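Local coordinates for periplasmic binding protein (PDB 4N01), which probably captures a solute, perhaps a metal chelate such as a siderophore, heme or cobalamin, in the periplasm and hands it to an ABC importer, at residues 78-83 / 173-178; 209-214 / 231-236; 240-245 / 256-261. All coordinates share one frame; numbering follows the deposited sequence. Where two conformers were deposited one is given.

Contact 1: 78-83 / 173-178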
ATOM      1  N   LEU A  78      -8.092  -7.479  -8.560  1.00 16.09           N
ATOM      2  CA  LEU A  78      -9.263  -8.256  -8.132  1.00 16.90           C
ATOM      3  C   LEU A  78     -10.452  -7.343  -7.806  1.00 16.45           C
ATOM      4  O   LEU A  78     -11.613  -7.692  -8.060  1.00 17.73           O
ATOM      5  CB  LEU A  78      -8.918  -9.146  -6.931  1.00 18.19           C
ATOM      6  CG  LEU A  78      -7.910 -10.274  -7.209  1.00 24.84           C
ATOM      7  CD1 LEU A  78      -7.476 -10.940  -5.915  1.00 18.77           C
ATOM      8  CD2 LEU A  78      -8.487 -11.319  -8.175  1.00 19.72           C
ATOM      9  N   GLN A  79     -10.158  -6.168  -7.262  1.00 16.11           N
ATOM     10  CA  GLN A  79     -11.210  -5.228  -6.892  1.00 22.41           C
ATOM     11  C   GLN A  79     -11.974  -4.790  -8.142  1.00 19.95           C
ATOM     12  O   GLN A  79     -13.187  -4.579  -8.093  1.00 19.69           O
ATOM     13  CB  GLN A  79     -10.606  -4.019  -6.166  1.00 20.53           C
ATOM     14  CG  GLN A  79     -11.620  -2.990  -5.671  1.00 17.18           C
ATOM     15  CD  GLN A  79     -12.470  -3.512  -4.531  1.00 19.25           C
ATOM     16  OE1 GLN A  79     -11.956  -3.860  -3.467  1.00 20.39           O
ATOM     17  NE2 GLN A  79     -13.781  -3.573  -4.750  1.00 20.49           N
ATOM     18  N   LEU A  80     -11.261  -4.684  -9.263  1.00 17.61           N
ATOM     19  CA  LEU A  80     -11.874  -4.274 -10.532  1.00 18.67           C
ATOM     20  C   LEU A  80     -12.525  -5.457 -11.256  1.00 22.21           C
ATOM     21  O   LEU A  80     -13.010  -5.316 -12.381  1.00 21.54           O
ATOM     22  CB  LEU A  80     -10.843  -3.599 -11.452  1.00 16.19           C
ATOM     23  CG  LEU A  80     -10.283  -2.267 -10.940  1.00 22.54           C
ATOM     24  CD1 LEU A  80      -9.366  -1.625 -11.971  1.00 24.45           C
ATOM     25  CD2 LEU A  80     -11.419  -1.334 -10.602  1.00 20.35           C
ATOM     26  N   GLY A  81     -12.534  -6.619 -10.611  1.00 18.18           N
ATOM     27  CA  GLY A  81     -13.181  -7.799 -11.158  1.00 18.92           C
ATOM     28  C   GLY A  81     -12.417  -8.470 -12.284  1.00 21.77           C
ATOM     29  O   GLY A  81     -13.013  -9.069 -13.179  1.00 20.81           O
ATOM     30  N   LEU A  82     -11.089  -8.397 -12.230  1.00 20.53           N
ATOM     31  CA  LEU A  82     -10.264  -8.797 -13.364  1.00 18.93           C
ATOM     32  C   LEU A  82      -9.683 -10.213 -13.322  1.00 21.97           C
ATOM     33  O   LEU A  82      -8.773 -10.515 -14.084  1.00 21.61           O
ATOM     34  CB  LEU A  82      -9.130  -7.784 -13.566  1.00 16.61           C
ATOM     35  CG  LEU A  82      -9.628  -6.385 -13.931  1.00 16.67           C
ATOM     36  CD1 LEU A  82      -8.450  -5.429 -14.023  1.00 19.59           C
ATOM     37  CD2 LEU A  82     -10.422  -6.408 -15.246  1.00 20.09           C
ATOM     38  N   ASP A  83     -10.198 -11.091 -12.464  1.00 19.17           N
ATOM     39  CA  ASP A  83      -9.584 -12.415 -12.337  1.00 18.46           C
ATOM     40  C   ASP A  83      -9.561 -13.209 -13.650  1.00 21.93           C
ATOM     41  O   ASP A  83      -8.629 -13.974 -13.890  1.00 20.71           O
ATOM     42  CB  ASP A  83     -10.214 -13.244 -11.199  1.00 27.02           C
ATOM     43  CG  ASP A  83     -11.640 -13.670 -11.495  1.00 36.06           C
ATOM     44  OD1 ASP A  83     -12.571 -13.023 -10.980  1.00 40.77           O
ATOM     45  OD2 ASP A  83     -11.842 -14.660 -12.233  1.00 43.27           O
ATOM     46  N   ILE A 173      -8.285   4.203 -11.737  0.54 14.39           N
ATOM     47  CA  ILE A 173      -8.962   4.600 -12.969  0.54 14.59           C
ATOM     48  C   ILE A 173      -8.159   4.176 -14.197  0.54 16.30           C
ATOM     49  O   ILE A 173      -8.711   3.624 -15.158  0.54 16.49           O
ATOM     50  CB  ILE A 173      -9.206   6.118 -13.019  0.54 17.35           C
ATOM     51  CG1 ILE A 173     -10.078   6.549 -11.835  0.54 19.93           C
ATOM     52  CG2 ILE A 173      -9.875   6.511 -14.327  0.54 18.95           C
ATOM     53  CD1 ILE A 173     -11.503   6.035 -11.913  0.54 15.95           C
ATOM     54  N   LYS A 174      -6.852   4.429 -14.154  1.00 12.30           N
ATOM     55  CA  LYS A 174      -5.953   4.058 -15.250  1.00 18.81           C
ATOM     56  C   LYS A 174      -5.937   2.548 -15.471  1.00 14.78           C
ATOM     57  O   LYS A 174      -5.987   2.067 -16.611  1.00 14.54           O
ATOM     58  CB  LYS A 174      -4.529   4.540 -14.943  1.00 17.25           C
ATOM     59  CG  LYS A 174      -3.560   4.404 -16.112  1.00 16.02           C
ATOM     60  CD  LYS A 174      -3.926   5.346 -17.265  1.00 21.47           C
ATOM     61  CE  LYS A 174      -2.816   5.362 -18.301  1.00 28.08           C
ATOM     62  NZ  LYS A 174      -3.116   6.302 -19.408  1.00 27.72           N
ATOM     63  N   LEU A 175      -5.847   1.798 -14.379  1.00 12.85           N
ATOM     64  CA  LEU A 175      -5.882   0.334 -14.467  1.00 16.10           C
ATOM     65  C   LEU A 175      -7.190  -0.099 -15.108  1.00 17.20           C
ATOM     66  O   LEU A 175      -7.209  -0.960 -16.002  1.00 16.00           O
ATOM     67  CB  LEU A 175      -5.728  -0.295 -13.076  1.00 13.84           C
ATOM     68  CG  LEU A 175      -5.734  -1.824 -12.965  1.00 17.41           C
ATOM     69  CD1 LEU A 175      -4.650  -2.460 -13.821  1.00 13.10           C
ATOM     70  CD2 LEU A 175      -5.549  -2.227 -11.509  1.00 16.84           C
ATOM     71  N   GLY A 176      -8.281   0.524 -14.664  1.00 15.25           N
ATOM     72  CA  GLY A 176      -9.588   0.305 -15.260  1.00 17.97           C
ATOM     73  C   GLY A 176      -9.592   0.580 -16.755  1.00 19.55           C
ATOM     74  O   GLY A 176     -10.110  -0.224 -17.528  1.00 19.24           O
ATOM     75  N   GLU A 177      -9.018   1.711 -17.171  1.00 19.29           N
ATOM     76  CA  GLU A 177      -8.967   2.039 -18.594  1.00 17.86           C
ATOM     77  C   GLU A 177      -8.177   0.986 -19.380  1.00 15.27           C
ATOM     78  O   GLU A 177      -8.596   0.566 -20.459  1.00 18.71           O
ATOM     79  CB  GLU A 177      -8.371   3.435 -18.799  1.00 19.15           C
ATOM     80  CG  GLU A 177      -9.273   4.554 -18.278  1.00 22.11           C
ATOM     81  CD  GLU A 177      -8.604   5.921 -18.275  1.00 36.40           C
ATOM     82  OE1 GLU A 177      -7.355   5.992 -18.167  1.00 32.33           O
ATOM     83  OE2 GLU A 177      -9.332   6.937 -18.363  1.00 44.75           O
ATOM     84  N   ILE A 178      -7.036   0.563 -18.842  1.00 14.64           N
ATOM     85  CA  ILE A 178      -6.211  -0.449 -19.513  1.00 17.62           C
ATOM     86  C   ILE A 178      -7.009  -1.728 -19.761  1.00 18.82           C
ATOM     87  O   ILE A 178      -6.873  -2.380 -20.811  1.00 19.76           O
ATOM     88  CB  ILE A 178      -4.932  -0.784 -18.683  1.00 18.48           C
ATOM     89  CG1 ILE A 178      -3.986   0.423 -18.629  1.00 19.45           C
ATOM     90  CG2 ILE A 178      -4.192  -1.977 -19.287  1.00 16.42           C
ATOM     91  CD1 ILE A 178      -2.838   0.263 -17.610  1.00 16.41           C
TER
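Just beside the spot where Leu80 meets Gly176, the helical bond from Glu177 N to Ile173 O, 2.8 Å long, marks the regular turn that Leu80 packs against. No hydrogen bond joins the two segments; the contact is carried by one methyl group. Leu80 CD1 comes within 3.6 Å of Gly176 N, packing on bare helix backbone. Glycine suits this buried position, since a CB here would be crowded by Ile173 O of the preceding turn. The same methyl rests on Leu175, 3.8 Å from its CG, and CB and CD2 of that leucine lie almost as close. The two leucines cross obliquely, so CD1 of Leu80 lies against the flank of its partner formed by CB, CG and CD2.

The CB of Leu175 already points at the facing segment, and with CG anti to the backbone N (chi1 -180°) both CG and CD2 come to lie beside the Leu80 methyl. A branched, flexible leucine suits each place, being apolar and able to fill a buried interface.

Leu80 owes its position to the turn that ends helix 71-79. Gly81 departs from helical geometry with a positive phi of 75°, readily adopted by glycine, and Gly81 N returns to Leu78 O at 2.9 Å as part of a Schellman motif. Beyond it, the CB of Leu82 also points at the facing helix, and its side chain touches Phe179 in the loop after helix 165-178.

Around this junction, Leu80 also packs on Ala185 of helix 182-203, while Leu78 lies against helix 101-104. On the other flank of helix 165-178, Lys174 and Ile178 touch strand 44-50, so that this helix is lodged between the strand and the end of helix 71-79.

Contact 2: 209-214 / 231-236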
ATOM      1  N   LYS A 209      -4.173  15.024  15.844  1.00 15.57           N
ATOM      2  CA  LYS A 209      -3.310  14.254  16.738  1.00 15.53           C
ATOM      3  C   LYS A 209      -1.980  13.946  16.071  1.00 17.15           C
ATOM      4  O   LYS A 209      -1.917  13.789  14.851  1.00 21.63           O
ATOM      5  CB  LYS A 209      -3.993  12.936  17.123  1.00 16.64           C
ATOM      6  CG  LYS A 209      -5.293  13.122  17.866  1.00 16.99           C
ATOM      7  CD  LYS A 209      -5.074  13.735  19.235  1.00 20.48           C
ATOM      8  CE  LYS A 209      -6.403  13.846  19.978  1.00 30.27           C
ATOM      9  NZ  LYS A 209      -6.214  14.255  21.389  1.00 32.18           N
ATOM     10  N   ARG A 210      -0.919  13.853  16.867  1.00 15.63           N
ATOM     11  CA  ARG A 210       0.396  13.524  16.323  1.00 12.97           C
ATOM     12  C   ARG A 210       0.663  12.035  16.462  1.00 10.79           C
ATOM     13  O   ARG A 210       0.406  11.451  17.519  1.00 17.24           O
ATOM     14  CB  ARG A 210       1.464  14.357  17.019  1.00 21.12           C
ATOM     15  CG  ARG A 210       1.411  15.797  16.554  1.00 23.20           C
ATOM     16  CD  ARG A 210       1.986  16.744  17.563  1.00 32.51           C
ATOM     17  NE  ARG A 210       3.423  16.573  17.773  1.00 31.79           N
ATOM     18  CZ  ARG A 210       4.364  17.036  16.951  1.00 37.47           C
ATOM     19  NH1 ARG A 210       4.026  17.677  15.835  1.00 41.10           N
ATOM     20  NH2 ARG A 210       5.649  16.853  17.237  1.00 29.44           N
ATOM     21  N   VAL A 211       1.142  11.411  15.390  1.00 10.98           N
ATOM     22  CA  VAL A 211       1.312   9.952  15.382  1.00 12.27           C
ATOM     23  C   VAL A 211       2.719   9.529  14.940  1.00 16.84           C
ATOM     24  O   VAL A 211       3.415  10.259  14.246  1.00 12.17           O
ATOM     25  CB  VAL A 211       0.238   9.241  14.514  1.00 15.84           C
ATOM     26  CG1 VAL A 211      -1.163   9.669  14.953  1.00 19.66           C
ATOM     27  CG2 VAL A 211       0.443   9.533  13.015  1.00 13.59           C
ATOM     28  N   PHE A 212       3.136   8.348  15.360  1.00 15.33           N
ATOM     29  CA  PHE A 212       4.408   7.786  14.940  1.00  9.33           C
ATOM     30  C   PHE A 212       4.126   6.390  14.416  1.00 12.66           C
ATOM     31  O   PHE A 212       3.423   5.605  15.055  1.00 14.28           O
ATOM     32  CB  PHE A 212       5.373   7.728  16.132  1.00 14.36           C
ATOM     33  CG  PHE A 212       6.632   6.953  15.859  1.00 15.16           C
ATOM     34  CD1 PHE A 212       7.604   7.456  14.996  1.00 18.72           C
ATOM     35  CD2 PHE A 212       6.856   5.736  16.480  1.00 20.93           C
ATOM     36  CE1 PHE A 212       8.773   6.736  14.748  1.00 15.37           C
ATOM     37  CE2 PHE A 212       8.021   5.015  16.244  1.00 22.09           C
ATOM     38  CZ  PHE A 212       8.978   5.514  15.375  1.00 15.69           C
ATOM     39  N   ILE A 213       4.637   6.083  13.230  1.00 13.18           N
ATOM     40  CA  ILE A 213       4.450   4.752  12.667  1.00 13.04           C
ATOM     41  C   ILE A 213       5.659   3.868  12.989  1.00 17.48           C
ATOM     42  O   ILE A 213       6.796   4.184  12.622  1.00 18.35           O
ATOM     43  CB  ILE A 213       4.247   4.800  11.141  1.00 19.55           C
ATOM     44  CG1 ILE A 213       2.971   5.580  10.807  1.00 22.25           C
ATOM     45  CG2 ILE A 213       4.148   3.389  10.599  1.00 15.91           C
ATOM     46  CD1 ILE A 213       3.188   7.049  10.599  1.00 26.75           C
ATOM     47  N   TYR A 214       5.407   2.755  13.669  1.00 15.62           N
ATOM     48  CA  TYR A 214       6.467   1.851  14.091  1.00 18.37           C
ATOM     49  C   TYR A 214       6.347   0.575  13.261  1.00 21.47           C
ATOM     50  O   TYR A 214       5.440  -0.238  13.473  1.00 17.53           O
ATOM     51  CB  TYR A 214       6.327   1.568  15.594  1.00 17.21           C
ATOM     52  CG  TYR A 214       7.296   0.563  16.204  1.00 15.86           C
ATOM     53  CD1 TYR A 214       8.458   0.985  16.839  1.00 24.13           C
ATOM     54  CD2 TYR A 214       7.025  -0.799  16.179  1.00 18.31           C
ATOM     55  CE1 TYR A 214       9.333   0.075  17.419  1.00 27.95           C
ATOM     56  CE2 TYR A 214       7.892  -1.713  16.756  1.00 22.65           C
ATOM     57  CZ  TYR A 214       9.043  -1.270  17.371  1.00 23.81           C
ATOM     58  OH  TYR A 214       9.892  -2.186  17.942  1.00 24.11           O
ATOM     59  N   ASN A 231       0.559  11.088   3.796  1.00 13.42           N
ATOM     60  CA  ASN A 231      -0.519  11.840   3.165  1.00 11.61           C
ATOM     61  C   ASN A 231      -1.924  11.316   3.443  1.00 15.88           C
ATOM     62  O   ASN A 231      -2.852  12.104   3.595  1.00 17.84           O
ATOM     63  CB  ASN A 231      -0.264  11.956   1.667  1.00 11.83           C
ATOM     64  CG  ASN A 231       0.902  12.851   1.372  1.00 19.09           C
ATOM     65  OD1 ASN A 231       1.158  13.803   2.121  1.00 21.32           O
ATOM     66  ND2 ASN A 231       1.636  12.555   0.305  1.00 17.74           N
ATOM     67  N   ILE A 232      -2.090   9.999   3.528  1.00 12.36           N
ATOM     68  CA  ILE A 232      -3.422   9.457   3.803  1.00 13.97           C
ATOM     69  C   ILE A 232      -3.807   9.666   5.275  1.00 12.93           C
ATOM     70  O   ILE A 232      -4.966   9.935   5.590  1.00 16.83           O
ATOM     71  CB  ILE A 232      -3.552   7.975   3.392  1.00 12.41           C
ATOM     72  CG1 ILE A 232      -2.554   7.102   4.159  1.00 16.33           C
ATOM     73  CG2 ILE A 232      -3.322   7.843   1.896  1.00 14.67           C
ATOM     74  CD1 ILE A 232      -3.150   5.875   4.765  1.00 23.87           C
ATOM     75  N   LEU A 233      -2.833   9.573   6.176  1.00 12.45           N
ATOM     76  CA  LEU A 233      -3.101   9.813   7.595  1.00  9.00           C
ATOM     77  C   LEU A 233      -3.495  11.263   7.868  1.00 12.13           C
ATOM     78  O   LEU A 233      -4.307  11.537   8.757  1.00 12.19           O
ATOM     79  CB  LEU A 233      -1.895   9.403   8.474  1.00 11.90           C
ATOM     80  CG  LEU A 233      -1.671   7.887   8.541  1.00 14.26           C
ATOM     81  CD1 LEU A 233      -0.390   7.581   9.323  1.00 16.57           C
ATOM     82  CD2 LEU A 233      -2.880   7.198   9.176  1.00 21.64           C
ATOM     83  N   LYS A 234      -2.961  12.193   7.086  1.00 12.71           N
ATOM     84  CA  LYS A 234      -3.360  13.594   7.224  1.00 16.63           C
ATOM     85  C   LYS A 234      -4.857  13.792   6.949  1.00 20.96           C
ATOM     86  O   LYS A 234      -5.478  14.719   7.474  1.00 12.04           O
ATOM     87  CB  LYS A 234      -2.514  14.494   6.314  1.00 17.83           C
ATOM     88  CG  LYS A 234      -1.114  14.739   6.852  1.00 28.91           C
ATOM     89  CD  LYS A 234      -0.312  15.685   5.970  1.00 38.80           C
ATOM     90  CE  LYS A 234       0.972  16.106   6.686  1.00 43.05           C
ATOM     91  NZ  LYS A 234       1.952  16.780   5.783  1.00 38.06           N
ATOM     92  N   LEU A 235      -5.441  12.914   6.143  1.00 14.35           N
ATOM     93  CA  LEU A 235      -6.872  13.022   5.827  1.00 16.33           C
ATOM     94  C   LEU A 235      -7.791  12.855   7.049  1.00 12.63           C
ATOM     95  O   LEU A 235      -8.945  13.299   7.021  1.00 17.00           O
ATOM     96  CB  LEU A 235      -7.270  11.998   4.755  1.00 14.98           C
ATOM     97  CG  LEU A 235      -6.645  12.176   3.372  1.00 17.81           C
ATOM     98  CD1 LEU A 235      -7.051  10.979   2.510  1.00 15.68           C
ATOM     99  CD2 LEU A 235      -7.079  13.484   2.715  1.00 18.59           C
ATOM    100  N   ILE A 236      -7.299  12.203   8.101  1.00 12.97           N
ATOM    101  CA  ILE A 236      -8.109  11.991   9.301  1.00 13.57           C
ATOM    102  C   ILE A 236      -7.502  12.677  10.515  1.00 17.14           C
ATOM    103  O   ILE A 236      -7.690  12.232  11.646  1.00 16.74           O
ATOM    104  CB  ILE A 236      -8.326  10.493   9.630  1.00 14.43           C
ATOM    105  CG1 ILE A 236      -6.981   9.765   9.760  1.00 12.83           C
ATOM    106  CG2 ILE A 236      -9.214   9.833   8.572  1.00 13.05           C
ATOM    107  CD1 ILE A 236      -7.114   8.340  10.379  1.00 16.88           C
TER
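Ile213 and Leu233 meet tip to tip, and this is the tight part of the contact: Ile213 CD1 lies 3.8 Å from Leu233 CD1, whereas the neighbouring approach of Val211 CG2 to the same Leu233 methyl is looser, at 4.3 Å. One leucine branch thus serves two strand residues. Leu233 extends from its helix with CD1 continuing the chain direction (chi2 175°), giving the reach that bridges strand and helix. Ile213 answers with its longer branch, whose CD1 is turned away from a staggered position (chi2 91°) as it meets the leucine. The shorter, beta-branched Val211 suits an extended strand but falls a little short of such close packing.

Val211 and Ile213 are two residues apart, so their CB atoms share the face of the strand that looks at the helix, while that of Phe212 between them points away. Strand 209-214, helix 228-234 and strand 238-240 form a beta-alpha-beta crossover, elaborated by the short strands 216-217 and 221-224, and the two ends of the crossover are adjacent parallel strands. Leu233 and Val211 both touch the small side chain of Ala238 on the second strand; Val211 packs on Ile268 of strand 266-270 as well.

The solvent side of the 231-236 segment has a different character. Lys234, long and charged, is exposed, and Leu235 is partly so. Ile236, by contrast, is buried: its N bonds back to Leu233 O at 3.1 Å, and its apolar side chain packs on Leu324 and Leu327 of helix 320-332.

Contact 3: 240-245 / 256-261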
ATOM      1  N   ASN A 240       1.904  12.634  10.925  1.00 13.68           N
ATOM      2  CA  ASN A 240       3.124  11.846  11.124  1.00 11.76           C
ATOM      3  C   ASN A 240       4.269  12.703  11.657  1.00 17.96           C
ATOM      4  O   ASN A 240       4.692  13.656  10.988  1.00 16.11           O
ATOM      5  CB  ASN A 240       3.519  11.190   9.785  1.00 15.96           C
ATOM      6  CG  ASN A 240       4.764  10.321   9.888  1.00 12.49           C
ATOM      7  OD1 ASN A 240       5.347  10.175  10.962  1.00 14.04           O
ATOM      8  ND2 ASN A 240       5.153   9.702   8.765  1.00 12.53           N
ATOM      9  N   VAL A 241       4.762  12.393  12.861  1.00 15.16           N
ATOM     10  CA  VAL A 241       5.790  13.245  13.474  1.00 14.53           C
ATOM     11  C   VAL A 241       7.139  13.157  12.779  1.00 15.86           C
ATOM     12  O   VAL A 241       8.027  13.990  13.025  1.00 15.59           O
ATOM     13  CB  VAL A 241       5.996  12.958  14.988  1.00 15.08           C
ATOM     14  CG1 VAL A 241       4.724  13.298  15.776  1.00 14.76           C
ATOM     15  CG2 VAL A 241       6.397  11.511  15.201  1.00 16.22           C
HETATM   16  N   MSE A 242       7.310  12.154  11.922  1.00 14.63           N
HETATM   17  CA  MSE A 242       8.568  12.025  11.187  1.00 14.85           C
HETATM   18  C   MSE A 242       8.528  12.775   9.847  1.00 19.25           C
HETATM   19  O   MSE A 242       9.541  12.880   9.161  1.00 15.00           O
HETATM   20  CB  MSE A 242       8.955  10.548  10.971  1.00 17.07           C
HETATM   21  CG  MSE A 242       9.084   9.754  12.273  1.00 16.83           C
HETATM   22 SE   MSE A 242      10.293  10.601  13.587  0.62 25.02          SE
HETATM   23  CE  MSE A 242      11.959   9.890  12.883  1.00 25.98           C
ATOM     24  N   SER A 243       7.355  13.296   9.482  0.53 14.44           N
ATOM     25  CA  SER A 243       7.225  14.095   8.261  0.53 15.91           C
ATOM     26  C   SER A 243       7.606  15.553   8.525  0.53 20.09           C
ATOM     27  O   SER A 243       7.533  16.021   9.663  0.53 18.74           O
ATOM     28  CB  SER A 243       5.798  14.001   7.710  0.53 14.16           C
ATOM     29  OG  SER A 243       5.623  14.843   6.575  0.53 15.43           O
ATOM     30  N   GLY A 244       8.027  16.264   7.481  1.00 14.51           N
ATOM     31  CA  GLY A 244       8.449  17.651   7.626  1.00 19.92           C
ATOM     32  C   GLY A 244       9.824  17.790   8.263  1.00 21.81           C
ATOM     33  O   GLY A 244      10.194  18.875   8.724  1.00 23.85           O
ATOM     34  N   LEU A 245      10.589  16.698   8.300  1.00 18.35           N
ATOM     35  CA  LEU A 245      11.948  16.741   8.867  1.00 15.80           C
ATOM     36  C   LEU A 245      13.050  16.729   7.801  1.00 23.98           C
ATOM     37  O   LEU A 245      14.231  16.591   8.119  1.00 21.47           O
ATOM     38  CB  LEU A 245      12.164  15.582   9.842  1.00 18.44           C
ATOM     39  CG  LEU A 245      11.177  15.500  11.010  1.00 20.14           C
ATOM     40  CD1 LEU A 245      11.564  14.366  11.934  1.00 18.13           C
ATOM     41  CD2 LEU A 245      11.123  16.821  11.781  1.00 17.26           C
ATOM     42  N   TRP A 256      15.320   7.214  18.050  1.00 19.57           N
ATOM     43  CA  TRP A 256      14.384   7.354  19.158  1.00 16.82           C
ATOM     44  C   TRP A 256      14.422   8.775  19.733  1.00 16.42           C
ATOM     45  O   TRP A 256      13.412   9.264  20.210  1.00 18.66           O
ATOM     46  CB  TRP A 256      14.684   6.340  20.272  1.00 20.53           C
ATOM     47  CG  TRP A 256      14.235   4.913  19.989  1.00 22.45           C
ATOM     48  CD1 TRP A 256      15.021   3.792  19.992  1.00 28.93           C
ATOM     49  CD2 TRP A 256      12.904   4.462  19.677  1.00 21.98           C
ATOM     50  NE1 TRP A 256      14.261   2.677  19.698  1.00 27.56           N
ATOM     51  CE2 TRP A 256      12.963   3.065  19.495  1.00 24.49           C
ATOM     52  CE3 TRP A 256      11.672   5.113  19.518  1.00 17.03           C
ATOM     53  CZ2 TRP A 256      11.839   2.302  19.182  1.00 20.91           C
ATOM     54  CZ3 TRP A 256      10.558   4.353  19.202  1.00 19.78           C
ATOM     55  CH2 TRP A 256      10.648   2.967  19.037  1.00 22.51           C
ATOM     56  N   GLU A 257      15.588   9.419  19.697  1.00 16.95           N
ATOM     57  CA  GLU A 257      15.715  10.809  20.169  1.00 23.40           C
ATOM     58  C   GLU A 257      14.705  11.706  19.474  1.00 23.91           C
ATOM     59  O   GLU A 257      14.074  12.555  20.105  1.00 18.51           O
ATOM     60  CB  GLU A 257      17.131  11.355  19.946  1.00 22.31           C
ATOM     61  CG  GLU A 257      18.145  10.831  20.945  1.00 25.60           C
ATOM     62  CD  GLU A 257      18.482   9.363  20.723  1.00 39.30           C
ATOM     63  OE1 GLU A 257      18.345   8.884  19.571  1.00 43.04           O
ATOM     64  OE2 GLU A 257      18.877   8.684  21.701  1.00 32.09           O
ATOM     65  N   THR A 258      14.534  11.485  18.175  1.00 15.72           N
ATOM     66  CA  THR A 258      13.642  12.307  17.382  1.00 15.82           C
ATOM     67  C   THR A 258      12.191  12.032  17.771  1.00 17.62           C
ATOM     68  O   THR A 258      11.385  12.956  17.915  1.00 16.69           O
ATOM     69  CB  THR A 258      13.845  12.037  15.882  1.00 18.87           C
ATOM     70  OG1 THR A 258      15.205  12.341  15.537  1.00 19.85           O
ATOM     71  CG2 THR A 258      12.915  12.914  15.060  1.00 18.40           C
ATOM     72  N   VAL A 259      11.862  10.758  17.956  1.00 17.32           N
ATOM     73  CA  VAL A 259      10.513  10.379  18.359  1.00 17.69           C
ATOM     74  C   VAL A 259      10.185  10.961  19.732  1.00 16.29           C
ATOM     75  O   VAL A 259       9.093  11.489  19.958  1.00 17.26           O
ATOM     76  CB  VAL A 259      10.380   8.859  18.418  1.00 18.09           C
ATOM     77  CG1 VAL A 259       8.939   8.460  18.752  1.00 18.22           C
ATOM     78  CG2 VAL A 259      10.834   8.251  17.087  1.00 16.39           C
ATOM     79  N   ILE A 260      11.134  10.850  20.655  1.00 13.50           N
ATOM     80  CA  ILE A 260      10.948  11.398  21.990  1.00 14.96           C
ATOM     81  C   ILE A 260      10.712  12.913  21.943  1.00 16.44           C
ATOM     82  O   ILE A 260       9.827  13.427  22.637  1.00 19.72           O
ATOM     83  CB  ILE A 260      12.172  11.097  22.885  1.00 17.89           C
ATOM     84  CG1 ILE A 260      12.274   9.585  23.144  1.00 19.02           C
ATOM     85  CG2 ILE A 260      12.055  11.820  24.204  1.00 16.20           C
ATOM     86  CD1 ILE A 260      13.645   9.178  23.704  1.00 21.87           C
ATOM     87  N   ALA A 261      11.497  13.620  21.130  1.00 18.18           N
ATOM     88  CA  ALA A 261      11.352  15.071  20.982  1.00 17.45           C
ATOM     89  C   ALA A 261       9.965  15.426  20.435  1.00 22.38           C
ATOM     90  O   ALA A 261       9.346  16.405  20.850  1.00 18.79           O
ATOM     91  CB  ALA A 261      12.422  15.609  20.051  1.00 15.14           C
TER
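A type I beta turn, Asn240 to Ser243, leads out of strand 238-240 and delivers Met242 to Thr258 and Val259 of helix 256-262. Met242, present as selenomethionine, packs through the end of its chain: SE lies 3.8 Å from Thr258 CG2, and the terminal CE is equally near that methyl. On the next helix residue, Val259 CG2 is 4.3 Å from SE. Bends at chi2 (-53°) and chi3 (-84°) fold the chain round to the helix. A long, flexible, unbranched residue is well suited to spanning from turn to helix in this way.

Thr258 offers its methyl to this side because CG2 stands opposite the backbone N, leaving OG1 beside it. Leu245, beyond the turn, reaches the methyl tip to tip, CD1 to Thr258 CG2 being 3.7 Å. Thr258 CG2 is therefore shared by Met242 and Leu245. The contact changes in character along its length: Met242 and Val259 are buried, and both also touch Phe212 of strand 209-214, whereas Leu245 is exposed, with a formic acid molecule, probably from the crystallisation liquor, about 4 Å from its side chain.

The turn is braced from within. Met242 N donates to Asn240 OD1 at 2.9 Å with an N-H...O angle of 163°, the donor lying well above the amide carbonyl plane, and Ser243 N closes the turn on Asn240 O. Asn240 ND2 is engaged by Ala224 O and Thr230 OG1, which fixes the amide. A side-chain carbonyl that stands in for the main-chain carbonyl opening a beta turn, accepting from the N two residues on, is the mark of the Asx turn, here superposed on a type I beta turn.

Contact 1 stands apart from the other two: its centre is about 28 Å from that of contact 2 and about 38 Å from that of contact 3, on the opposite side of the chain's centre. Along the chain the three follow in series. Contact 1 belongs with the lobe built on the five-stranded parallel sheet, contacts 2 and 3 with the four-stranded one, and helix 182-203 runs between them, as in two-lobed binding proteins joined by a long helix. Contacts 2 and 3 have centres about 12 Å apart and touch directly: Val211 O and Val241 N, 2.9 Å apart, probably hydrogen-bond, and Phe212 packs on Val259. Strand 209-214 thus has helices packed on both its faces.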